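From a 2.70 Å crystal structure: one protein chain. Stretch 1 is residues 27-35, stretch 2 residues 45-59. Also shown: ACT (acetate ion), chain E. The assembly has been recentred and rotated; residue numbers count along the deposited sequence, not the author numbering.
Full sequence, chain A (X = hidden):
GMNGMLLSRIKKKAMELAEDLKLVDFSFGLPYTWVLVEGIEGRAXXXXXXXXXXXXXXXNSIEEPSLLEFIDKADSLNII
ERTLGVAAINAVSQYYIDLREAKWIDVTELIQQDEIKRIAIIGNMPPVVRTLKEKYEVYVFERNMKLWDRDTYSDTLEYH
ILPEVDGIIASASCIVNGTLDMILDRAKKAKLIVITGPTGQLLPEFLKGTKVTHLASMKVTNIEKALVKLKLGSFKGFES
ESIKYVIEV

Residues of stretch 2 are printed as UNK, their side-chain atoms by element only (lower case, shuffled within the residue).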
ATOM      1  N   SER A  27     -10.046 -16.576 -16.897  1.00 23.29           N
ATOM      2  CA  SER A  27      -8.876 -15.706 -16.780  1.00 23.04           C
ATOM      3  C   SER A  27      -8.870 -14.970 -15.450  1.00 26.58           C
ATOM      4  O   SER A  27      -9.813 -14.237 -15.147  1.00 25.56           O
ATOM      5  CB  SER A  27      -8.832 -14.700 -17.933  1.00 26.55           C
ATOM      6  OG  SER A  27      -7.711 -13.838 -17.830  1.00 36.31           O
ATOM      7  N   PHE A  28      -7.790 -15.140 -14.658  1.00 22.88           N
ATOM      8  CA  PHE A  28      -7.585 -14.356 -13.445  1.00 21.62           C
ATOM      9  C   PHE A  28      -6.945 -13.024 -13.867  1.00 27.89           C
ATOM     10  O   PHE A  28      -5.722 -12.922 -13.954  1.00 29.01           O
ATOM     11  CB  PHE A  28      -6.683 -15.120 -12.444  1.00 22.80           C
ATOM     12  CG  PHE A  28      -6.411 -14.377 -11.152  1.00 23.31           C
ATOM     13  CD1 PHE A  28      -7.389 -14.275 -10.171  1.00 25.38           C
ATOM     14  CD2 PHE A  28      -5.164 -13.824 -10.898  1.00 24.78           C
ATOM     15  CE1 PHE A  28      -7.140 -13.587  -8.983  1.00 25.81           C
ATOM     16  CE2 PHE A  28      -4.915 -13.141  -9.711  1.00 27.21           C
ATOM     17  CZ  PHE A  28      -5.902 -13.028  -8.760  1.00 24.94           C
ATOM     18  N   GLY A  29      -7.780 -12.084 -14.294  1.00 25.22           N
ATOM     19  CA  GLY A  29      -7.307 -10.828 -14.859  1.00 25.79           C
ATOM     20  C   GLY A  29      -7.872  -9.587 -14.216  1.00 30.15           C
ATOM     21  O   GLY A  29      -8.656  -9.673 -13.271  1.00 29.73           O
ATOM     22  N   LEU A  30      -7.462  -8.404 -14.732  1.00 26.80           N
ATOM     23  CA  LEU A  30      -7.893  -7.110 -14.215  1.00 26.52           C
ATOM     24  C   LEU A  30      -8.764  -6.356 -15.246  1.00 31.25           C
ATOM     25  O   LEU A  30      -8.493  -6.421 -16.448  1.00 31.70           O
ATOM     26  CB  LEU A  30      -6.673  -6.252 -13.829  1.00 27.24           C
ATOM     27  CG  LEU A  30      -5.897  -6.699 -12.584  1.00 31.98           C
ATOM     28  CD1 LEU A  30      -4.565  -6.005 -12.509  1.00 32.76           C
ATOM     29  CD2 LEU A  30      -6.693  -6.441 -11.313  1.00 33.50           C
ATOM     30  N   PRO A  31      -9.817  -5.621 -14.797  1.00 26.93           N
ATOM     31  CA  PRO A  31     -10.246  -5.421 -13.395  1.00 26.11           C
ATOM     32  C   PRO A  31     -10.991  -6.622 -12.808  1.00 29.79           C
ATOM     33  O   PRO A  31     -11.100  -6.742 -11.584  1.00 29.56           O
ATOM     34  CB  PRO A  31     -11.143  -4.182 -13.492  1.00 27.60           C
ATOM     35  CG  PRO A  31     -11.741  -4.265 -14.866  1.00 31.88           C
ATOM     36  CD  PRO A  31     -10.664  -4.858 -15.740  1.00 28.01           C
ATOM     37  N   TYR A  32     -11.492  -7.519 -13.675  1.00 26.08           N
ATOM     38  CA  TYR A  32     -12.301  -8.644 -13.236  1.00 25.34           C
ATOM     39  C   TYR A  32     -11.770  -9.978 -13.680  1.00 30.72           C
ATOM     40  O   TYR A  32     -11.272 -10.115 -14.806  1.00 31.04           O
ATOM     41  CB  TYR A  32     -13.755  -8.474 -13.705  1.00 25.87           C
ATOM     42  CG  TYR A  32     -14.528  -7.470 -12.888  1.00 27.63           C
ATOM     43  CD1 TYR A  32     -14.460  -6.112 -13.172  1.00 29.65           C
ATOM     44  CD2 TYR A  32     -15.303  -7.872 -11.805  1.00 28.41           C
ATOM     45  CE1 TYR A  32     -15.116  -5.175 -12.379  1.00 30.30           C
ATOM     46  CE2 TYR A  32     -15.983  -6.947 -11.020  1.00 29.33           C
ATOM     47  CZ  TYR A  32     -15.886  -5.597 -11.309  1.00 37.43           C
ATOM     48  OH  TYR A  32     -16.545  -4.678 -10.534  1.00 40.05           O
ATOM     49  N   THR A  33     -11.899 -10.985 -12.799  1.00 26.80           N
ATOM     50  CA  THR A  33     -11.658 -12.381 -13.122  1.00 26.23           C
ATOM     51  C   THR A  33     -12.953 -12.905 -13.710  1.00 29.29           C
ATOM     52  O   THR A  33     -14.029 -12.574 -13.203  1.00 29.41           O
ATOM     53  CB  THR A  33     -11.263 -13.162 -11.850  1.00 31.65           C
ATOM     54  OG1 THR A  33     -10.010 -12.675 -11.373  1.00 30.65           O
ATOM     55  CG2 THR A  33     -11.182 -14.661 -12.080  1.00 29.07           C
ATOM     56  N   TRP A  34     -12.877 -13.633 -14.822  1.00 24.31           N
ATOM     57  CA  TRP A  34     -14.085 -14.121 -15.472  1.00 22.80           C
ATOM     58  C   TRP A  34     -14.044 -15.602 -15.766  1.00 25.28           C
ATOM     59  O   TRP A  34     -12.969 -16.174 -15.939  1.00 25.36           O
ATOM     60  CB  TRP A  34     -14.394 -13.316 -16.742  1.00 21.15           C
ATOM     61  CG  TRP A  34     -13.281 -13.298 -17.739  1.00 22.03           C
ATOM     62  CD1 TRP A  34     -12.310 -12.350 -17.866  1.00 24.98           C
ATOM     63  CD2 TRP A  34     -13.050 -14.254 -18.777  1.00 22.24           C
ATOM     64  NE1 TRP A  34     -11.484 -12.659 -18.921  1.00 25.04           N
ATOM     65  CE2 TRP A  34     -11.922 -13.818 -19.506  1.00 26.43           C
ATOM     66  CE3 TRP A  34     -13.687 -15.447 -19.165  1.00 23.30           C
ATOM     67  CZ2 TRP A  34     -11.409 -14.538 -20.588  1.00 25.78           C
ATOM     68  CZ3 TRP A  34     -13.176 -16.156 -20.235  1.00 24.98           C
ATOM     69  CH2 TRP A  34     -12.046 -15.705 -20.930  1.00 25.95           C
ATOM     70  N   VAL A  35     -15.223 -16.231 -15.811  1.00 20.78           N
ATOM     71  CA  VAL A  35     -15.376 -17.645 -16.141  1.00 20.33           C
ATOM     72  C   VAL A  35     -16.500 -17.785 -17.159  1.00 25.07           C
ATOM     73  O   VAL A  35     -17.628 -17.348 -16.898  1.00 24.35           O
ATOM     74  CB  VAL A  35     -15.627 -18.516 -14.867  1.00 23.14           C
ATOM     75  CG1 VAL A  35     -16.137 -19.900 -15.238  1.00 22.79           C
ATOM     76  CG2 VAL A  35     -14.365 -18.615 -14.006  1.00 22.99           C
ATOM     77  N   UNK A  45     -21.571 -15.724 -18.834  1.00 19.63           N
ATOM     78  CA  UNK A  45     -20.312 -15.182 -18.343  1.00 18.71           C
ATOM     79  C   UNK A  45     -20.437 -14.687 -16.904  1.00 23.13           C
ATOM     80  O   UNK A  45     -21.263 -13.828 -16.607  1.00 23.59           O
ATOM     81  c   UNK A  45     -18.377 -13.547 -19.034  1.00 22.63           C
ATOM     82  c   UNK A  45     -19.811 -14.054 -19.271  1.00 18.53           C
ATOM     83  c   UNK A  45     -17.352 -14.653 -19.249  1.00 22.68           C
ATOM     84  c   UNK A  45     -18.070 -12.393 -19.937  1.00 25.29           C
ATOM     85  N   UNK A  46     -19.634 -15.263 -16.023  1.00 19.93           N
ATOM     86  CA  UNK A  46     -19.585 -14.865 -14.627  1.00 19.81           C
ATOM     87  C   UNK A  46     -18.301 -14.139 -14.304  1.00 25.05           C
ATOM     88  O   UNK A  46     -17.235 -14.503 -14.819  1.00 24.82           O
ATOM     89  N   UNK A  47     -18.388 -13.078 -13.479  1.00 21.26           N
ATOM     90  CA  UNK A  47     -17.214 -12.286 -13.114  1.00 20.80           C
ATOM     91  C   UNK A  47     -17.062 -12.151 -11.609  1.00 25.07           C
ATOM     92  O   UNK A  47     -18.041 -12.258 -10.877  1.00 24.42           O
ATOM     93  c   UNK A  47     -18.412 -10.069 -13.494  1.00 24.37           C
ATOM     94  c   UNK A  47     -17.010 -11.051 -15.333  1.00 24.44           C
ATOM     95  c   UNK A  47     -17.175 -10.897 -13.825  1.00 24.58           C
ATOM     96  N   UNK A  48     -15.822 -11.939 -11.146  1.00 22.23           N
ATOM     97  CA  UNK A  48     -15.520 -11.689  -9.738  1.00 22.16           C
ATOM     98  C   UNK A  48     -14.353 -10.733  -9.657  1.00 28.17           C
ATOM     99  O   UNK A  48     -13.318 -10.977 -10.284  1.00 28.74           O
ATOM    100  c   UNK A  48     -15.186 -12.990  -9.028  1.00 22.88           C
ATOM    101  N   UNK A  49     -14.538  -9.593  -8.958  1.00 24.69           N
ATOM    102  CA  UNK A  49     -13.508  -8.554  -8.867  1.00 24.21           C
ATOM    103  C   UNK A  49     -12.174  -9.079  -8.350  1.00 28.84           C
ATOM    104  O   UNK A  49     -12.117  -9.702  -7.288  1.00 29.00           O
ATOM    105  c   UNK A  49     -13.988  -7.375  -8.018  1.00 26.02           C
ATOM    106  c   UNK A  49     -14.410  -3.677  -8.188  1.00 37.57           C
ATOM    107 se   UNK A  49     -13.580  -4.798  -6.856  0.75 40.59          SE
ATOM    108  c   UNK A  49     -13.009  -6.220  -7.998  1.00 33.00           C
ATOM    109  N   UNK A  50     -11.099  -8.807  -9.096  1.00 25.59           N
ATOM    110  CA  UNK A  50      -9.749  -9.176  -8.701  1.00 25.17           C
ATOM    111  C   UNK A  50      -9.227  -8.147  -7.724  1.00 30.41           C
ATOM    112  O   UNK A  50      -9.347  -6.943  -7.971  1.00 30.81           O
ATOM    113  c   UNK A  50      -8.847  -9.308  -9.943  1.00 23.56           C
ATOM    114  c   UNK A  50      -7.458  -9.793  -9.601  1.00 17.06           C
ATOM    115  o   UNK A  50      -9.456 -10.213 -10.864  1.00 21.66           O
ATOM    116  N   UNK A  51      -8.716  -8.609  -6.579  1.00 27.00           N
ATOM    117  CA  UNK A  51      -8.174  -7.731  -5.550  1.00 26.43           C
ATOM    118  C   UNK A  51      -6.661  -7.962  -5.437  1.00 32.11           C
ATOM    119  O   UNK A  51      -6.217  -8.817  -4.658  1.00 31.61           O
ATOM    120  c   UNK A  51      -8.875  -7.987  -4.196  1.00 25.61           C
ATOM    121  c   UNK A  51     -10.409  -7.906  -4.206  1.00 28.40           C
ATOM    122  c   UNK A  51     -10.888  -6.472  -4.366  1.00 29.88           C
ATOM    123  c   UNK A  51     -10.984  -8.514  -2.963  1.00 28.18           C
ATOM    124  N   UNK A  52      -5.851  -7.286  -6.304  1.00 30.39           N
ATOM    125  CA  UNK A  52      -4.397  -7.547  -6.305  1.00 30.97           C
ATOM    126  C   UNK A  52      -3.711  -7.228  -4.986  1.00 35.64           C
ATOM    127  O   UNK A  52      -2.724  -7.876  -4.644  1.00 36.71           O
ATOM    128  c   UNK A  52      -6.223  -6.289  -7.332  1.00 31.78           C
ATOM    129  c   UNK A  52      -4.935  -5.624  -7.640  1.00 36.95           C
ATOM    130  c   UNK A  52      -3.877  -6.669  -7.442  1.00 33.15           C
ATOM    131  N   UNK A  53      -4.244  -6.247  -4.227  1.00 31.53           N
ATOM    132  CA  UNK A  53      -3.688  -5.873  -2.918  1.00 31.64           C
ATOM    133  C   UNK A  53      -3.789  -7.026  -1.897  1.00 35.54           C
ATOM    134  O   UNK A  53      -3.079  -7.020  -0.901  1.00 35.89           O
ATOM    135  o   UNK A  53      -8.023  -4.512  -3.036  1.00 46.78           O
ATOM    136  o   UNK A  53      -6.298  -4.235  -4.381  1.00 42.17           O
ATOM    137  c   UNK A  53      -4.358  -4.586  -2.373  1.00 32.93           C
ATOM    138  c   UNK A  53      -6.791  -4.475  -3.254  1.00 57.22           C
ATOM    139  c   UNK A  53      -5.853  -4.721  -2.082  1.00 44.60           C
ATOM    140  N   UNK A  54      -4.656  -8.024  -2.173  1.00 31.83           N
ATOM    141  CA  UNK A  54      -4.851  -9.192  -1.310  1.00 31.47           C
ATOM    142  C   UNK A  54      -3.936 -10.356  -1.729  1.00 36.21           C
ATOM    143  O   UNK A  54      -3.761 -11.309  -0.962  1.00 36.51           O
ATOM    144  o   UNK A  54      -7.693  -9.176   1.371  1.00 58.51           O
ATOM    145  c   UNK A  54      -7.280  -8.287   0.590  1.00 63.33           C
ATOM    146  o   UNK A  54      -6.876  -7.164   0.974  1.00 55.00           O
ATOM    147  c   UNK A  54      -6.324  -9.641  -1.342  1.00 32.09           C
ATOM    148  c   UNK A  54      -7.303  -8.571  -0.896  1.00 42.04           C
ATOM    149  N   UNK A  55      -3.372 -10.288  -2.960  1.00 32.20           N
ATOM    150  CA  UNK A  55      -2.498 -11.342  -3.484  1.00 31.93           C
ATOM    151  C   UNK A  55      -1.114 -11.271  -2.831  1.00 37.56           C
ATOM    152  O   UNK A  55      -0.416 -10.255  -2.955  1.00 37.82           O
ATOM    153  c   UNK A  55      -2.399 -11.302  -5.037  1.00 35.02           C
ATOM    154  c   UNK A  55      -3.783 -11.293  -5.678  1.00 33.90           C
ATOM    155  c   UNK A  55      -1.569 -12.470  -5.562  1.00 35.07           C
ATOM    156  N   UNK A  56      -0.718 -12.336  -2.136  1.00 34.66           N
ATOM    157  CA  UNK A  56       0.595 -12.388  -1.496  1.00 35.67           C
ATOM    158  C   UNK A  56       1.553 -13.226  -2.330  1.00 40.38           C
ATOM    159  O   UNK A  56       2.759 -12.966  -2.340  1.00 40.59           O
ATOM    160  o   UNK A  56       0.928 -12.590   2.659  1.00 57.17           O
ATOM    161  c   UNK A  56      -0.194 -12.250   2.264  1.00 58.77           C
ATOM    162  c   UNK A  56      -0.536 -12.203   0.802  1.00 42.00           C
ATOM    163  n   UNK A  56      -1.128 -11.832   3.096  1.00 47.32           N
ATOM    164  c   UNK A  56       0.483 -12.949  -0.066  1.00 37.18           C
ATOM    165  N   UNK A  57       1.006 -14.226  -3.051  1.00 36.54           N
ATOM    166  CA  UNK A  57       1.773 -15.133  -3.909  1.00 36.67           C
ATOM    167  C   UNK A  57       0.960 -15.453  -5.165  1.00 39.93           C
ATOM    168  O   UNK A  57      -0.271 -15.565  -5.092  1.00 38.46           O
ATOM    169  c   UNK A  57       2.972 -16.262  -1.921  1.00 49.10           C
ATOM    170  c   UNK A  57       2.776 -17.382  -0.905  1.00 56.27           C
ATOM    171  c   UNK A  57       1.138 -16.642   0.794  1.00 63.97           C
ATOM    172  n   UNK A  57       2.059 -15.887   1.383  1.00 49.05           N
ATOM    173  n   UNK A  57       1.441 -17.350  -0.291  1.00 55.33           N
ATOM    174  n   UNK A  57      -0.093 -16.672   1.289  1.00 49.50           N
ATOM    175  c   UNK A  57       2.090 -16.445  -3.156  1.00 37.21           C
ATOM    176  N   UNK A  58       1.641 -15.643  -6.309  1.00 36.79           N
ATOM    177  CA  UNK A  58       0.967 -16.028  -7.547  1.00 35.75           C
ATOM    178  C   UNK A  58       1.063 -17.526  -7.768  1.00 40.00           C
ATOM    179  O   UNK A  58       1.883 -17.996  -8.563  1.00 40.79           O
ATOM    180  c   UNK A  58       1.488 -15.223  -8.753  1.00 36.85           C
ATOM    181  c   UNK A  58       1.770 -12.750  -8.313  1.00 39.42           C
ATOM    182  c   UNK A  58       1.287 -11.442  -8.272  1.00 40.04           C
ATOM    183  c   UNK A  58      -0.008 -11.173  -8.679  1.00 47.35           C
ATOM    184  c   UNK A  58      -0.818 -12.205  -9.128  1.00 39.98           C
ATOM    185  o   UNK A  58      -0.481  -9.884  -8.644  1.00 48.89           O
ATOM    186  c   UNK A  58       0.978 -13.799  -8.766  1.00 38.08           C
ATOM    187  c   UNK A  58      -0.323 -13.508  -9.166  1.00 39.40           C
ATOM    188  N   UNK A  59       0.274 -18.289  -6.986  1.00 36.02           N
ATOM    189  CA  UNK A  59       0.251 -19.754  -7.037  1.00 36.03           C
ATOM    190  C   UNK A  59      -1.183 -20.270  -7.186  1.00 37.57           C
ATOM    191  O   UNK A  59      -2.125 -19.591  -6.770  1.00 36.14           O
ATOM    192  c   UNK A  59       0.919 -20.342  -5.777  1.00 48.63           C
ATOM    193  c   UNK A  59       2.427 -20.065  -5.724  1.00 49.44           C
ATOM    194  o   UNK A  59       0.284 -19.801  -4.618  1.00 48.92           O
TER
HETATM  195  C   ACT E 251     -17.699  -5.628  -7.403  1.00 39.69           C
HETATM  196  O   ACT E 251     -17.890  -6.422  -6.537  1.00 39.43           O
HETATM  197  OXT ACT E 251     -17.292  -6.019  -8.441  1.00 38.80           O
HETATM  198  CH3 ACT E 251     -17.951  -4.141  -7.165  1.00 39.70           C

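Position 45 has four carbons, forked at the second. One tip carbon lies against the Trp34 ring and the backbone of Val35. This is Leu45; its CD1 is 3.8 Å from Trp34 CE3.

Position 46 has no side-chain atoms. It is Gly46. Its N donates to Val35 O (3.0 Å), and its O accepts from Val35 N (2.8 Å).

Position 47 has three carbons, branched at the first. They pack on Trp34 and Tyr32. This is Val47, with CG1 3.7 Å from Trp34 CB and CB 4.1 Å from Tyr32 CD2.

Position 48 has one carbon, on the same sheet face as the side chain of Thr33. It is Ala48. Its N donates to Thr33 O (2.8 Å), and Thr33 N donates to its O (2.9 Å).

Position 49 is an unbranched chain of two carbons, selenium and a last carbon. It runs along the Tyr32 side chain. The selenium identifies selenomethionine, Met49. Its CB is 3.6 Å from Tyr32 CE2, and its CE is 3.3 Å from Tyr32 OH. Tyr32 OH donates to acetate OXT (2.6 Å).

Position 50 has one carbon carrying an oxygen and a carbon, and points toward stretch 1. It touches Gly29 O, Thr33 OG1 and the Phe28 ring. It is Thr50. OG1 donates to Gly29 O (2.6 Å) and accepts from Thr33 OG1 (2.6 Å). CG2 makes an off-centre CH-pi contact with the Phe28 ring, 4.1 Å from its centroid.

Position 51 has four carbons, forked at the second, and points away. It is Leu51, without contact here.

Position 52 has three carbons closing a ring onto its N. It lies against Leu30. It is Pro52; CD is 4.0 Å from Leu30 CD2.

Positions 53 and 54 each have three carbons, the third carrying two oxygens. Both are out of reach: Glu53 and Glu54.

Position 55 has three carbons, branched at the first. It meets the Phe28 ring edge. This is Val55, with CG2 4.1 Å from Phe28 CZ.

Position 56 has three carbons ending in one oxygen and one nitrogen: Gln56. Position 57 has three carbons, a nitrogen, then a carbon with two nitrogens: Arg57. Neither reaches stretch 1.

Position 58 has one carbon, then a six-carbon ring bearing an oxygen. It meets the Phe28 ring at its edge. It is Tyr58; CE1 is 4.2 Å from Phe28 CE2.

Position 59 has one carbon carrying an oxygen and a carbon. It is Thr59, out of reach.

Antiparallel strand pairing sets the register. Thr50 extends it beyond the strand, its N donating to Pro31 O (3.2 Å), while its side chain joins polar and apolar contacts.

Stretch 2 45-59: LGVAMTLPEEVQRYT
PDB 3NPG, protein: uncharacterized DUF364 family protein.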